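Local atomic coordinates of halocarboxylic acid dehalogenase DehI (Pseudomonas putida, PDB entry 3BJX), a protein that probably hydrolyses the carbon-halogen bond of 2-haloacids, releasing the halide and a hydroxy acid. Residues Glu81-Glu86 with Arg244-Gly249. Residues are numbered along the deposited sequence; the frame is centred on the assembly and turned at random.
Sequences EQAADE and RELVRG. Unlike the reference sequence in segment 244-249: Arg-244 (reference Pro).
Glu-86 OE2 is gripped by two arginines outside the two segments, forming salt bridges with NE of Arg-90 on its own helix and with NE of Arg-242 on the helix that carries Leu-246, so this one oxygen helps tie helix 78-90 to helix 230-248. Glu-86 OE2 and Glu-245 OE1 lie 6.6 Å apart; Arg-242 bridges both carboxylates, NE to Glu-86 and NH1 to Glu-245, and probably offsets the repulsion of the like charges. The Glu-86 chain is stretched out, with CG anti to the backbone N (chi1 165°), and this carries the carboxylate over to the other helix. There OE1 lies 4.1 Å from Leu-246 CD2, where the two side chains meet at a slant.

Apolar contact comes from Leu-246 and Ala-83. The leucine sets both methyls against the single methyl of Ala-83. CD2 is 3.7 Å from Ala-83 CB, and CD1 is 3.9 Å from that same carbon. CD1 also rests 3.6 Å from the carbonyl oxygen Ala-83 O. In Leu-246, CG lies beside the backbone N, anti to the carbonyl carbon (chi1 -75°), and this turns both methyls onto Ala-83. Ala-83 and Leu-246 have their CA atoms 6.3 Å apart, a close approach that the small side chain of Ala-83 probably allows. Leu-134 of helix 112-143 touches both side chains, and Tyr-79 OH, on helix 78-90, adds a side-chain-to-backbone hydrogen bond with Leu-246 O. Replacing Leu-246 by an alanine would probably open a gap beside Ala-83 and Leu-134, since both methyls that fill it are gone. Three helices thus meet in a small buried helix-helix packing site, within the strand-free, largely helical DehI fold.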
ATOM      1  N   GLU A  81      16.692   3.817  18.215  1.00 18.53           N
ATOM      2  CA  GLU A  81      15.950   4.685  19.141  1.00 17.98           C
ATOM      3  C   GLU A  81      15.974   6.150  18.681  1.00 18.70           C
ATOM      4  O   GLU A  81      14.945   6.825  18.667  1.00 19.12           O
ATOM      5  CB  GLU A  81      16.485   4.525  20.570  1.00 16.23           C
ATOM      6  CG  GLU A  81      15.640   5.182  21.658  1.00 15.50           C
ATOM      7  CD  GLU A  81      14.385   4.419  22.006  1.00 16.18           C
ATOM      8  OE1 GLU A  81      14.344   3.176  21.798  1.00 15.14           O
ATOM      9  OE2 GLU A  81      13.429   5.073  22.501  1.00 16.51           O
ATOM     10  N   GLN A  82      17.147   6.609  18.256  1.00 19.64           N
ATOM     11  CA  GLN A  82      17.329   7.945  17.707  1.00 19.77           C
ATOM     12  C   GLN A  82      16.540   8.128  16.402  1.00 16.99           C
ATOM     13  O   GLN A  82      15.951   9.185  16.175  1.00 18.59           O
ATOM     14  CB  GLN A  82      18.830   8.236  17.495  1.00 22.15           C
ATOM     15  CG  GLN A  82      19.236   9.685  17.755  1.00 25.46           C
ATOM     16  CD  GLN A  82      18.870  10.152  19.170  1.00 28.68           C
ATOM     17  OE1 GLN A  82      18.918   9.371  20.131  1.00 30.39           O
ATOM     18  NE2 GLN A  82      18.487  11.424  19.299  1.00 29.26           N
ATOM     19  N   ALA A  83      16.558   7.095  15.563  1.00 13.88           N
ATOM     20  CA  ALA A  83      15.783   7.007  14.329  1.00  9.28           C
ATOM     21  C   ALA A  83      14.282   7.124  14.592  1.00  9.74           C
ATOM     22  O   ALA A  83      13.589   7.887  13.911  1.00 12.93           O
ATOM     23  CB  ALA A  83      16.105   5.725  13.601  1.00  4.81           C
ATOM     24  N   ALA A  84      13.774   6.404  15.581  1.00  8.82           N
ATOM     25  CA  ALA A  84      12.361   6.522  15.977  1.00  8.55           C
ATOM     26  C   ALA A  84      12.068   7.871  16.620  1.00  9.60           C
ATOM     27  O   ALA A  84      10.994   8.405  16.429  1.00 11.55           O
ATOM     28  CB  ALA A  84      11.963   5.385  16.938  1.00  5.76           C
ATOM     29  N   ASP A  85      13.023   8.405  17.393  1.00 10.33           N
ATOM     30  CA  ASP A  85      12.933   9.746  17.954  1.00 12.61           C
ATOM     31  C   ASP A  85      12.735  10.809  16.871  1.00 14.10           C
ATOM     32  O   ASP A  85      11.860  11.670  17.021  1.00 12.88           O
ATOM     33  CB  ASP A  85      14.164  10.096  18.818  1.00 14.49           C
ATOM     34  CG  ASP A  85      14.183   9.375  20.181  1.00 15.90           C
ATOM     35  OD1 ASP A  85      13.176   8.767  20.585  1.00 16.54           O
ATOM     36  OD2 ASP A  85      15.224   9.428  20.862  1.00 15.96           O
ATOM     37  N   GLU A  86      13.547  10.745  15.801  1.00 14.75           N
ATOM     38  CA  GLU A  86      13.465  11.694  14.671  1.00 14.88           C
ATOM     39  C   GLU A  86      12.100  11.635  13.982  1.00 15.24           C
ATOM     40  O   GLU A  86      11.433  12.686  13.811  1.00 14.66           O
ATOM     41  CB  GLU A  86      14.577  11.445  13.632  1.00 15.49           C
ATOM     42  CG  GLU A  86      14.330  12.153  12.293  1.00 14.22           C
ATOM     43  CD  GLU A  86      15.509  12.139  11.324  1.00 15.35           C
ATOM     44  OE1 GLU A  86      16.496  11.426  11.561  1.00 14.39           O
ATOM     45  OE2 GLU A  86      15.432  12.852  10.283  1.00 17.11           O
ATOM     46  N   ARG A 244      12.589   4.795   5.403  1.00 18.69           N
ATOM     47  CA  ARG A 244      13.281   4.019   4.346  1.00 19.00           C
ATOM     48  C   ARG A 244      14.781   4.281   4.407  1.00 17.87           C
ATOM     49  O   ARG A 244      15.557   3.354   4.395  1.00 17.88           O
ATOM     50  CB  ARG A 244      12.675   4.333   2.954  1.00 18.06           C
ATOM     51  CG  ARG A 244      13.241   3.576   1.722  1.00 19.49           C
ATOM     52  CD  ARG A 244      12.286   3.705   0.488  1.00 22.23           C
ATOM     53  NE  ARG A 244      11.281   2.599   0.390  1.00 26.47           N
ATOM     54  CZ  ARG A 244       9.987   2.705   0.046  1.00 23.98           C
ATOM     55  NH1 ARG A 244       9.440   3.886  -0.236  1.00 23.84           N
ATOM     56  NH2 ARG A 244       9.240   1.611  -0.000  1.00 22.93           N
ATOM     57  N   GLU A 245      15.173   5.549   4.511  1.00 18.57           N
ATOM     58  CA  GLU A 245      16.581   5.925   4.616  1.00 19.17           C
ATOM     59  C   GLU A 245      17.162   5.464   5.943  1.00 19.13           C
ATOM     60  O   GLU A 245      18.290   4.947   5.994  1.00 19.72           O
ATOM     61  CB  GLU A 245      16.769   7.438   4.493  1.00 19.07           C
ATOM     62  CG  GLU A 245      16.254   8.030   3.183  1.00 20.90           C
ATOM     63  CD  GLU A 245      16.128   9.522   3.233  1.00 20.34           C
ATOM     64  OE1 GLU A 245      16.160  10.089   4.335  1.00 22.25           O
ATOM     65  OE2 GLU A 245      15.990  10.140   2.177  1.00 21.90           O
ATOM     66  N   LEU A 246      16.398   5.668   7.014  1.00 16.85           N
ATOM     67  CA  LEU A 246      16.841   5.260   8.325  1.00 16.25           C
ATOM     68  C   LEU A 246      17.145   3.758   8.360  1.00 16.28           C
ATOM     69  O   LEU A 246      18.138   3.366   8.980  1.00 17.25           O
ATOM     70  CB  LEU A 246      15.855   5.698   9.432  1.00 15.33           C
ATOM     71  CG  LEU A 246      15.924   7.198   9.741  1.00 14.05           C
ATOM     72  CD1 LEU A 246      14.699   7.675  10.478  1.00 13.70           C
ATOM     73  CD2 LEU A 246      17.184   7.540  10.524  1.00 13.79           C
ATOM     74  N   VAL A 247      16.338   2.915   7.701  1.00 15.83           N
ATOM     75  CA  VAL A 247      16.676   1.469   7.729  1.00 15.76           C
ATOM     76  C   VAL A 247      17.903   1.088   6.907  1.00 16.37           C
ATOM     77  O   VAL A 247      18.546   0.095   7.230  1.00 17.57           O
ATOM     78  CB  VAL A 247      15.480   0.451   7.510  1.00 15.47           C
ATOM     79  CG1 VAL A 247      14.190   0.960   8.134  1.00 15.16           C
ATOM     80  CG2 VAL A 247      15.303   0.059   6.031  1.00 13.65           C
ATOM     81  N   ARG A 248      18.217   1.857   5.859  1.00 18.51           N
ATOM     82  CA  ARG A 248      19.442   1.669   5.068  1.00 20.82           C
ATOM     83  C   ARG A 248      20.691   1.863   5.894  1.00 21.06           C
ATOM     84  O   ARG A 248      21.673   1.152   5.696  1.00 20.68           O
ATOM     85  CB  ARG A 248      19.545   2.680   3.932  1.00 22.58           C
ATOM     86  CG  ARG A 248      18.603   2.471   2.835  1.00 24.00           C
ATOM     87  CD  ARG A 248      19.165   1.679   1.657  1.00 24.74           C
ATOM     88  NE  ARG A 248      18.140   1.765   0.613  1.00 24.13           N
ATOM     89  CZ  ARG A 248      17.055   0.999   0.535  1.00 22.53           C
ATOM     90  NH1 ARG A 248      16.845   0.003   1.382  1.00 21.22           N
ATOM     91  NH2 ARG A 248      16.178   1.229  -0.416  1.00 23.63           N
ATOM     92  N   GLY A 249      20.634   2.854   6.792  1.00 22.07           N
ATOM     93  CA  GLY A 249      21.758   3.271   7.629  1.00 20.41           C
ATOM     94  C   GLY A 249      21.852   2.466   8.906  1.00 20.86           C
ATOM     95  O   GLY A 249      22.712   2.718   9.748  1.00 21.70           O
TER